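Protein gp18 (Listeria monocytogenes EGD-e, PDB 3GS9) is a structural protein of a prophage tail, probably a trimeric tail-associated component related to the endopeptidase tail proteins of phages. Local coordinates at residues Ile131-Ile136 with Arg177-Ala182; Gln141-Gly146 with Asp247-Val252; Gln265-Thr270 with Leu295-Asp300. One frame throughout, in Å; residues are numbered along the deposited sequence.

Interaction 1 of 3, residues Ile131-Ile136 with Arg177-Ala182; sequences IDPSNI and REIYGA
Ile179 and Pro133 reach tip to tip, and Ile136 meets Glu178 a little further along, so that a loop touches a short 3-10 turn and the residue after it through a few side-chain ends at the surface. The apolar part centres on one methyl group. CD1 of Ile179 lies 3.9 Å from CD of Pro133 and, more loosely, 4.4 Å from CG2 of Ile131. CG1 of Ile179 sits between the backbone N and the carbonyl carbon (chi1 65°), and the chain runs on extended toward the other segment. The same CD1 also closes on the carbonyl O of Ile131 at 3.5 Å; that oxygen is buried here and has no hydrogen-bonding partner.

The second group mixes apolar and charged surfaces. CG2 of Ile136 packs against OE1 of Glu178 at 3.7 Å, while CD1 of Ile136 rests on CB of Glu178 at 4.0 Å. A bend at chi2 (93°) turns CD of Glu178 back to 4.0 Å from CG2 of Ile136.

No hydrogen bond crosses between the two segments; those of 131-136 brace its own turn. This type I turn runs from Asp132 to Asn135, closed by the bond from Asn135 N to Asp132 O. Beyond it, Ile136 N donates to the syn lone pair of Asp132 OD1 at 2.9 Å and Leu137 N to OD2, which holds the carboxylate against the chain after the turn.

The contact thus rests on van der Waals packing: Arg258 holds the Glu178 carboxylate in a salt bridge and backbone N-H groups hold that of Asp132, while Ile131 O is covered by a methyl that cannot donate a hydrogen bond.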
loop_
_atom_site.group_PDB
_atom_site.type_symbol
_atom_site.label_atom_id
_atom_site.label_comp_id
_atom_site.label_asym_id
_atom_site.label_seq_id
_atom_site.Cartn_x
_atom_site.Cartn_y
_atom_site.Cartn_z
ATOM N N ILE A 131 -5.580 34.775 8.347
ATOM C CA ILE A 131 -6.632 35.692 7.916
ATOM C C ILE A 131 -7.994 35.060 8.199
ATOM O O ILE A 131 -8.364 34.045 7.578
ATOM C CB ILE A 131 -6.459 36.088 6.433
ATOM C CG1 ILE A 131 -5.149 36.837 6.216
ATOM C CG2 ILE A 131 -7.632 36.904 5.939
ATOM C CD1 ILE A 131 -4.761 36.984 4.730
ATOM N N ASP A 132 -8.691 35.603 9.200
ATOM C CA ASP A 132 -9.982 35.082 9.655
ATOM C C ASP A 132 -10.829 36.236 10.221
ATOM O O ASP A 132 -11.132 36.268 11.404
ATOM C CB ASP A 132 -9.754 34.009 10.732
ATOM C CG ASP A 132 -11.044 33.346 11.198
ATOM O OD1 ASP A 132 -12.096 33.435 10.492
ATOM O OD2 ASP A 132 -11.002 32.716 12.286
ATOM N N PRO A 133 -11.195 37.206 9.366
ATOM C CA PRO A 133 -11.846 38.423 9.907
ATOM C C PRO A 133 -13.212 38.157 10.545
ATOM O O PRO A 133 -13.633 38.928 11.431
ATOM C CB PRO A 133 -12.003 39.315 8.675
ATOM C CG PRO A 133 -12.022 38.375 7.528
ATOM C CD PRO A 133 -11.088 37.242 7.903
ATOM N N SER A 134 -13.884 37.068 10.117
ATOM C CA SER A 134 -15.203 36.674 10.637
ATOM C C SER A 134 -15.158 35.768 11.858
ATOM O O SER A 134 -16.204 35.334 12.379
ATOM C CB SER A 134 -15.993 35.956 9.560
ATOM O OG SER A 134 -16.241 36.810 8.466
ATOM N N ASN A 135 -13.951 35.469 12.323
ATOM C CA ASN A 135 -13.757 34.648 13.503
ATOM C C ASN A 135 -14.404 33.262 13.396
ATOM O O ASN A 135 -15.053 32.780 14.323
ATOM C CB ASN A 135 -14.211 35.427 14.729
ATOM C CG ASN A 135 -13.578 36.820 14.793
ATOM O OD1 ASN A 135 -12.379 36.932 15.016
ATOM N ND2 ASN A 135 -14.380 37.881 14.577
ATOM N N ILE A 136 -14.191 32.616 12.249
ATOM C CA ILE A 136 -14.677 31.255 12.022
ATOM C C ILE A 136 -13.975 30.243 12.908
ATOM O O ILE A 136 -14.599 29.295 13.394
ATOM C CB ILE A 136 -14.533 30.853 10.560
ATOM C CG1 ILE A 136 -15.446 31.739 9.703
ATOM C CG2 ILE A 136 -14.882 29.352 10.360
ATOM C CD1 ILE A 136 -15.058 31.703 8.273
ATOM N N ARG A 177 -11.424 27.423 5.386
ATOM C CA ARG A 177 -11.871 26.902 4.083
ATOM C C ARG A 177 -12.992 27.739 3.439
ATOM O O ARG A 177 -13.042 27.883 2.214
ATOM C CB ARG A 177 -12.330 25.442 4.212
ATOM C CG ARG A 177 -11.185 24.479 4.374
ATOM C CD ARG A 177 -11.414 23.132 3.697
ATOM N NE ARG A 177 -11.352 23.218 2.237
ATOM C CZ ARG A 177 -10.306 22.889 1.461
ATOM N NH1 ARG A 177 -9.144 22.449 1.957
ATOM N NH2 ARG A 177 -10.430 23.020 0.148
ATOM N N GLU A 178 -13.868 28.290 4.275
ATOM C CA GLU A 178 -14.976 29.130 3.784
ATOM C C GLU A 178 -14.517 30.323 2.975
ATOM O O GLU A 178 -15.245 30.767 2.093
ATOM C CB GLU A 178 -15.830 29.630 4.949
ATOM C CG GLU A 178 -16.595 28.486 5.624
ATOM C CD GLU A 178 -15.872 27.862 6.800
ATOM O OE1 GLU A 178 -14.624 27.980 6.925
ATOM O OE2 GLU A 178 -16.585 27.219 7.593
ATOM N N ILE A 179 -13.355 30.879 3.305
ATOM C CA ILE A 179 -12.856 32.084 2.601
ATOM C C ILE A 179 -11.658 31.807 1.702
ATOM O O ILE A 179 -10.905 32.718 1.343
ATOM C CB ILE A 179 -12.647 33.281 3.576
ATOM C CG1 ILE A 179 -11.544 33.012 4.614
ATOM C CG2 ILE A 179 -13.981 33.585 4.219
ATOM C CD1 ILE A 179 -11.086 34.263 5.421
ATOM N N TYR A 180 -11.523 30.533 1.323
ATOM C CA TYR A 180 -10.540 30.098 0.367
ATOM C C TYR A 180 -11.226 29.799 -0.942
ATOM O O TYR A 180 -11.931 28.797 -1.078
ATOM C CB TYR A 180 -9.857 28.841 0.857
ATOM C CG TYR A 180 -9.000 28.170 -0.181
ATOM C CD1 TYR A 180 -7.951 28.869 -0.790
ATOM C CD2 TYR A 180 -9.213 26.835 -0.536
ATOM C CE1 TYR A 180 -7.140 28.247 -1.721
ATOM C CE2 TYR A 180 -8.418 26.209 -1.469
ATOM C CZ TYR A 180 -7.383 26.936 -2.063
ATOM O OH TYR A 180 -6.593 26.308 -3.005
ATOM N N GLY A 181 -11.008 30.650 -1.920
ATOM C CA GLY A 181 -11.745 30.529 -3.161
ATOM C C GLY A 181 -13.071 31.260 -3.114
ATOM O O GLY A 181 -13.844 31.161 -2.147
ATOM N N ALA A 182 -13.354 31.973 -4.179
ATOM C CA ALA A 182 -14.608 32.679 -4.295
ATOM C C ALA A 182 -15.398 32.074 -5.427
ATOM O O ALA A 182 -14.841 31.375 -6.293
ATOM C CB ALA A 182 -14.370 34.166 -4.532
#

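Interaction 2 of 3, residues Gln141-Gly146 with Asp247-Val252; sequences QQENFG and DERYTV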
loop_
_atom_site.group_PDB
_atom_site.type_symbol
_atom_site.label_atom_id
_atom_site.label_comp_id
_atom_site.label_asym_id
_atom_site.label_seq_id
_atom_site.Cartn_x
_atom_site.Cartn_y
_atom_site.Cartn_z
ATOM N N GLN A 141 -8.701 20.945 20.986
ATOM C CA GLN A 141 -8.035 20.262 22.079
ATOM C C GLN A 141 -6.931 19.367 21.513
ATOM O O GLN A 141 -7.197 18.327 20.930
ATOM C CB GLN A 141 -9.062 19.466 22.888
ATOM C CG GLN A 141 -10.139 20.361 23.535
ATOM C CD GLN A 141 -11.108 19.545 24.332
ATOM O OE1 GLN A 141 -12.163 19.185 23.831
ATOM N NE2 GLN A 141 -10.744 19.204 25.576
ATOM N N GLN A 142 -5.696 19.831 21.648
ATOM C CA GLN A 142 -4.522 19.101 21.218
ATOM C C GLN A 142 -4.051 18.139 22.292
ATOM O O GLN A 142 -4.126 18.443 23.493
ATOM C CB GLN A 142 -3.413 20.082 20.877
ATOM C CG GLN A 142 -3.820 21.041 19.764
ATOM C CD GLN A 142 -3.901 20.405 18.380
ATOM O OE1 GLN A 142 -3.348 19.344 18.100
ATOM N NE2 GLN A 142 -4.629 21.071 17.505
ATOM N N GLU A 143 -3.625 16.964 21.861
ATOM C CA GLU A 143 -2.948 16.029 22.755
ATOM C C GLU A 143 -1.591 15.672 22.126
ATOM O O GLU A 143 -1.527 15.072 21.040
ATOM C CB GLU A 143 -3.806 14.780 22.985
ATOM C CG GLU A 143 -5.101 15.076 23.785
ATOM C CD GLU A 143 -5.976 13.868 24.069
ATOM O OE1 GLU A 143 -5.615 12.733 23.680
ATOM O OE2 GLU A 143 -7.046 14.059 24.689
ATOM N N ASN A 144 -0.514 16.115 22.777
ATOM C CA ASN A 144 0.831 15.889 22.298
ATOM C C ASN A 144 0.994 16.437 20.877
ATOM O O ASN A 144 1.527 15.755 19.993
ATOM C CB ASN A 144 1.156 14.388 22.401
ATOM C CG ASN A 144 1.135 13.909 23.841
ATOM O OD1 ASN A 144 1.643 14.599 24.718
ATOM N ND2 ASN A 144 0.517 12.761 24.093
ATOM N N PHE A 145 0.506 17.663 20.649
ATOM C CA PHE A 145 0.762 18.309 19.349
ATOM C C PHE A 145 2.259 18.649 19.223
ATOM O O PHE A 145 2.783 19.445 19.994
ATOM C CB PHE A 145 -0.063 19.580 19.113
ATOM C CG PHE A 145 0.354 20.309 17.857
ATOM C CD1 PHE A 145 0.017 19.805 16.618
ATOM C CD2 PHE A 145 1.182 21.433 17.919
ATOM C CE1 PHE A 145 0.421 20.465 15.473
ATOM C CE2 PHE A 145 1.610 22.074 16.789
ATOM C CZ PHE A 145 1.228 21.585 15.546
ATOM N N GLY A 146 2.915 18.054 18.229
ATOM C CA GLY A 146 4.350 18.212 18.048
ATOM C C GLY A 146 5.027 16.892 17.777
ATOM O O GLY A 146 4.397 15.925 17.333
ATOM N N ASP A 247 -12.993 11.631 17.204
ATOM C CA ASP A 247 -11.790 12.327 17.611
ATOM C C ASP A 247 -11.730 12.265 19.116
ATOM O O ASP A 247 -12.475 12.954 19.764
ATOM C CB ASP A 247 -11.752 13.773 17.126
ATOM C CG ASP A 247 -10.356 14.346 17.199
ATOM O OD1 ASP A 247 -9.639 14.047 18.195
ATOM O OD2 ASP A 247 -9.961 15.014 16.229
ATOM N N GLU A 248 -10.849 11.410 19.634
ATOM C CA GLU A 248 -10.698 11.112 21.063
ATOM C C GLU A 248 -10.235 12.310 21.876
ATOM O O GLU A 248 -10.200 12.262 23.105
ATOM C CB GLU A 248 -9.659 9.985 21.268
ATOM C CG GLU A 248 -8.197 10.416 20.997
ATOM C CD GLU A 248 -7.167 9.311 21.250
ATOM O OE1 GLU A 248 -7.357 8.493 22.179
ATOM O OE2 GLU A 248 -6.150 9.276 20.522
ATOM N N ARG A 249 -9.803 13.371 21.192
ATOM C CA ARG A 249 -9.311 14.574 21.884
ATOM C C ARG A 249 -10.417 15.521 22.344
ATOM O O ARG A 249 -10.224 16.350 23.245
ATOM C CB ARG A 249 -8.383 15.356 20.944
ATOM C CG ARG A 249 -7.216 14.570 20.431
ATOM C CD ARG A 249 -6.411 15.368 19.421
ATOM N NE ARG A 249 -7.193 15.628 18.202
ATOM C CZ ARG A 249 -6.833 16.496 17.271
ATOM N NH1 ARG A 249 -5.688 17.141 17.358
ATOM N NH2 ARG A 249 -7.627 16.701 16.235
ATOM N N TYR A 250 -11.570 15.428 21.694
ATOM C CA TYR A 250 -12.645 16.326 21.948
ATOM C C TYR A 250 -13.460 15.882 23.167
ATOM O O TYR A 250 -14.127 14.840 23.135
ATOM C CB TYR A 250 -13.571 16.387 20.749
ATOM C CG TYR A 250 -13.118 17.154 19.538
ATOM C CD1 TYR A 250 -11.873 16.932 18.953
ATOM C CD2 TYR A 250 -14.001 18.052 18.913
ATOM C CE1 TYR A 250 -11.487 17.630 17.797
ATOM C CE2 TYR A 250 -13.642 18.730 17.753
ATOM C CZ TYR A 250 -12.380 18.528 17.202
ATOM O OH TYR A 250 -12.020 19.176 16.052
ATOM N N THR A 251 -13.426 16.690 24.222
ATOM C CA THR A 251 -14.265 16.452 25.409
ATOM C C THR A 251 -15.507 17.361 25.405
ATOM O O THR A 251 -16.393 17.201 26.245
ATOM C CB THR A 251 -13.486 16.644 26.715
ATOM O OG1 THR A 251 -13.056 18.006 26.806
ATOM C CG2 THR A 251 -12.308 15.704 26.791
ATOM N N VAL A 252 -15.530 18.312 24.474
ATOM C CA VAL A 252 -16.674 19.154 24.164
ATOM C C VAL A 252 -16.741 19.240 22.646
ATOM O O VAL A 252 -15.741 19.009 21.975
ATOM C CB VAL A 252 -16.567 20.570 24.811
ATOM C CG1 VAL A 252 -16.677 20.471 26.318
ATOM C CG2 VAL A 252 -15.276 21.301 24.419
HETATM O O HOH W 1 -13.297 20.404 21.652
HETATM O O HOH W 2 -3.332 16.751 19.013
HETATM O O HOH W 3 -8.229 16.433 25.025
HETATM O O HOH W 4 -4.857 11.934 21.230
#
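Gln141 and Thr251 cross at about a right angle and are joined twice through one amide. The extended Gln141 chain carries CD out to Thr251, where OE1 takes the backbone N at 2.8 Å, the donor tilted 30° from the carbonyl plane. NE2 donates one hydrogen to OG1 of Thr251 at 2.9 Å, this partner lying in the amide plane. Water 1 donates to OE1 and to Val252 O.

Glu143 and Arg249 slide past each other in opposite directions, carboxylate and guanidinium planes 84° apart, which brings CD of Glu143 to 3.9 Å from CG of Arg249. Both carboxylate oxygens of Glu143 take waters: OE2 shares water 3 with Arg249 O, and OE1 takes water 4, which reaches Glu248 OE2 weakly.

Segment 141-146 lies on strand 141-149, paired antiparallel with 100-106, and turns a corner at Glu143-Asn144, where Asn144 and Phe145 form a G1 bulge opposite Ile105. In the type I turn opening 247-252, Asp247 OD1 accepts from Arg249 N, an Asx turn, and a side-on salt bridge joins NE to OD1 and NH2 to OD2, each at 2.9 Å. Gln141 O, buried without a partner, sits 3.2 Å from CB of Arg249.

Gln142 lies alongside Arg249, pointing the same way, its amide 82° from the guanidinium. Water 2 accepts from Arg249 NH1 and Glu143 N and lies 2.7 Å from Gln142 OE1, to which it probably donates, while Gln142 NE2 and Arg249 NH2 both reach Asp160 on helix 150-161.

Interaction 3 of 3, residues Gln265-Thr270 with Leu295-Asp300; sequences QDYPAT and LGIDYD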
loop_
_atom_site.group_PDB
_atom_site.type_symbol
_atom_site.label_atom_id
_atom_site.label_comp_id
_atom_site.label_asym_id
_atom_site.label_seq_id
_atom_site.Cartn_x
_atom_site.Cartn_y
_atom_site.Cartn_z
ATOM N N GLN A 265 -19.861 13.909 1.769
ATOM C CA GLN A 265 -19.877 13.860 0.309
ATOM C C GLN A 265 -21.334 13.724 -0.125
ATOM O O GLN A 265 -21.758 12.627 -0.477
ATOM C CB GLN A 265 -19.066 12.671 -0.219
ATOM C CG GLN A 265 -18.924 12.649 -1.752
ATOM C CD GLN A 265 -18.004 13.759 -2.195
ATOM O OE1 GLN A 265 -16.919 13.892 -1.660
ATOM N NE2 GLN A 265 -18.460 14.602 -3.108
ATOM N N ASP A 266 -22.081 14.826 -0.081
ATOM C CA ASP A 266 -23.520 14.814 -0.354
ATOM C C ASP A 266 -23.887 15.119 -1.814
ATOM O O ASP A 266 -25.078 15.217 -2.153
ATOM C CB ASP A 266 -24.285 15.731 0.621
ATOM C CG ASP A 266 -23.878 17.221 0.541
ATOM O OD1 ASP A 266 -22.792 17.572 0.026
ATOM O OD2 ASP A 266 -24.667 18.051 1.052
ATOM N N TYR A 267 -22.872 15.195 -2.678
ATOM C CA TYR A 267 -23.092 15.259 -4.139
ATOM C C TYR A 267 -22.207 14.218 -4.799
ATOM O O TYR A 267 -21.163 13.854 -4.228
ATOM C CB TYR A 267 -22.759 16.635 -4.699
ATOM C CG TYR A 267 -23.767 17.682 -4.282
ATOM C CD1 TYR A 267 -24.918 17.878 -5.036
ATOM C CD2 TYR A 267 -23.591 18.446 -3.137
ATOM C CE1 TYR A 267 -25.867 18.813 -4.654
ATOM C CE2 TYR A 267 -24.538 19.378 -2.749
ATOM C CZ TYR A 267 -25.670 19.553 -3.513
ATOM O OH TYR A 267 -26.611 20.490 -3.169
ATOM N N PRO A 268 -22.569 13.787 -6.016
ATOM C CA PRO A 268 -21.741 12.790 -6.720
ATOM C C PRO A 268 -20.290 13.237 -6.773
ATOM O O PRO A 268 -20.028 14.423 -6.975
ATOM C CB PRO A 268 -22.347 12.769 -8.118
ATOM C CG PRO A 268 -23.839 13.074 -7.836
ATOM C CD PRO A 268 -23.762 14.154 -6.815
ATOM N N ALA A 269 -19.365 12.319 -6.512
ATOM C CA ALA A 269 -17.949 12.654 -6.550
ATOM C C ALA A 269 -17.606 12.952 -8.011
ATOM O O ALA A 269 -17.691 12.083 -8.864
ATOM C CB ALA A 269 -17.115 11.494 -5.974
ATOM N N THR A 270 -17.185 14.191 -8.265
ATOM C CA THR A 270 -17.054 14.738 -9.624
ATOM C C THR A 270 -15.687 15.372 -9.751
ATOM O O THR A 270 -15.357 16.334 -9.003
ATOM C CB THR A 270 -18.147 15.815 -9.877
ATOM O OG1 THR A 270 -19.436 15.209 -9.699
ATOM C CG2 THR A 270 -18.036 16.419 -11.273
ATOM N N LEU A 295 -29.678 14.786 -14.775
ATOM C CA LEU A 295 -30.595 14.743 -13.634
ATOM C C LEU A 295 -31.008 16.134 -13.108
ATOM O O LEU A 295 -31.825 16.238 -12.182
ATOM C CB LEU A 295 -30.027 13.880 -12.503
ATOM C CG LEU A 295 -30.029 12.362 -12.736
ATOM C CD1 LEU A 295 -29.331 11.662 -11.596
ATOM C CD2 LEU A 295 -31.427 11.823 -12.925
ATOM N N GLY A 296 -30.464 17.188 -13.713
ATOM C CA GLY A 296 -30.697 18.559 -13.274
ATOM C C GLY A 296 -30.257 18.819 -11.852
ATOM O O GLY A 296 -31.001 19.391 -11.057
ATOM N N ILE A 297 -29.041 18.394 -11.530
ATOM C CA ILE A 297 -28.486 18.556 -10.187
ATOM C C ILE A 297 -27.305 19.510 -10.336
ATOM O O ILE A 297 -26.432 19.284 -11.176
ATOM C CB ILE A 297 -28.017 17.225 -9.620
ATOM C CG1 ILE A 297 -29.223 16.302 -9.366
ATOM C CG2 ILE A 297 -27.181 17.441 -8.330
ATOM C CD1 ILE A 297 -28.804 14.898 -8.925
ATOM N N ASP A 298 -27.318 20.569 -9.534
ATOM C CA ASP A 298 -26.319 21.623 -9.565
ATOM C C ASP A 298 -25.507 21.599 -8.274
ATOM O O ASP A 298 -26.070 21.535 -7.175
ATOM C CB ASP A 298 -27.001 23.009 -9.654
ATOM C CG ASP A 298 -27.760 23.253 -10.973
ATOM O OD1 ASP A 298 -27.761 22.418 -11.917
ATOM O OD2 ASP A 298 -28.370 24.347 -11.055
ATOM N N TYR A 299 -24.184 21.718 -8.396
ATOM C CA TYR A 299 -23.294 21.775 -7.244
ATOM C C TYR A 299 -21.929 22.356 -7.647
ATOM O O TYR A 299 -21.549 22.317 -8.803
ATOM C CB TYR A 299 -23.114 20.391 -6.591
ATOM C CG TYR A 299 -22.781 19.284 -7.567
ATOM C CD1 TYR A 299 -23.789 18.556 -8.209
ATOM C CD2 TYR A 299 -21.470 18.921 -7.808
ATOM C CE1 TYR A 299 -23.480 17.535 -9.108
ATOM C CE2 TYR A 299 -21.154 17.886 -8.701
ATOM C CZ TYR A 299 -22.169 17.181 -9.336
ATOM O OH TYR A 299 -21.858 16.154 -10.235
ATOM N N ASP A 300 -21.201 22.865 -6.669
ATOM C CA ASP A 300 -19.900 23.462 -6.904
ATOM C C ASP A 300 -18.767 22.428 -6.969
ATOM O O ASP A 300 -18.749 21.422 -6.236
ATOM C CB ASP A 300 -19.585 24.459 -5.795
ATOM C CG ASP A 300 -20.388 25.740 -5.904
ATOM O OD1 ASP A 300 -20.754 26.153 -7.032
ATOM O OD2 ASP A 300 -20.666 26.327 -4.841
#
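Tyr267 and Tyr299 lie against each other where the ends of two strands, 269-274 and 297-305, approach within one mixed beta-sheet; strand 318-321 runs between them, so the contact is made by side chains and not by strand pairing. The tight part is the tyrosine pair. The side chains slide past each other in opposite directions, with ring planes 29° apart and centroids 5.1 Å apart, too far slid for much overlap. In place of ring overlap each CB lies over the other ring's face, offset toward the rim, in a mutual CH-pi arrangement: CB of Tyr299 is 3.6 Å from the centroid of the Tyr267 ring, and CB of Tyr267 is 4.1 Å from the centroid of the Tyr299 ring. CD1 of Tyr267 comes within 3.4 Å of CD1 of Tyr299, the closest carbon approach of the pair. Buried Ile297 belongs to the same tight part, its CG2 meeting the edge of the Tyr267 ring 4.0 Å from CD1.

Toward the outside the packing thins. The Asp298 carbonyl O lies obliquely near CE1 of Tyr267, but the Asp298 side chain turns away and is exposed. Gly296 is exposed too, in a G1 bulge with Ile297 opposite Tyr292, and Leu295 before it packs on Asp57 of the second subunit.

Inward, Pro268 CD lies against CE1 of Tyr299, and Phe290 meets the Tyr299 ring from the neighbouring strand 287-292. At the buried end, Tyr299 OH donates to Thr270 OG1 at 2.7 Å, and that hydroxyl in turn donates to Pro268 O at 2.9 Å, from above the carbonyl plane.

How the interactions relate
Interaction 3 is the buried contact of the three, interaction 2 is partly buried, and interaction 1 lies at the surface. Their chemistry follows: slid-apart tyrosines with CH-pi contacts and a pair of hydroxyl hydrogen bonds within the mixed sheet in 3, an amide-threonine pair of bonds and water bridges in 2, and isoleucine tips without a cross-segment hydrogen bond in 1. The segments of 1 and 2 alternate along the chain, with 131-136 and 141-146 close neighbours in sequence; 3 follows in series. None touches another: nearest atoms are about 8 Å apart for 1 and 3, about 11 Å for 1 and 2, about 17 Å for 2 and 3.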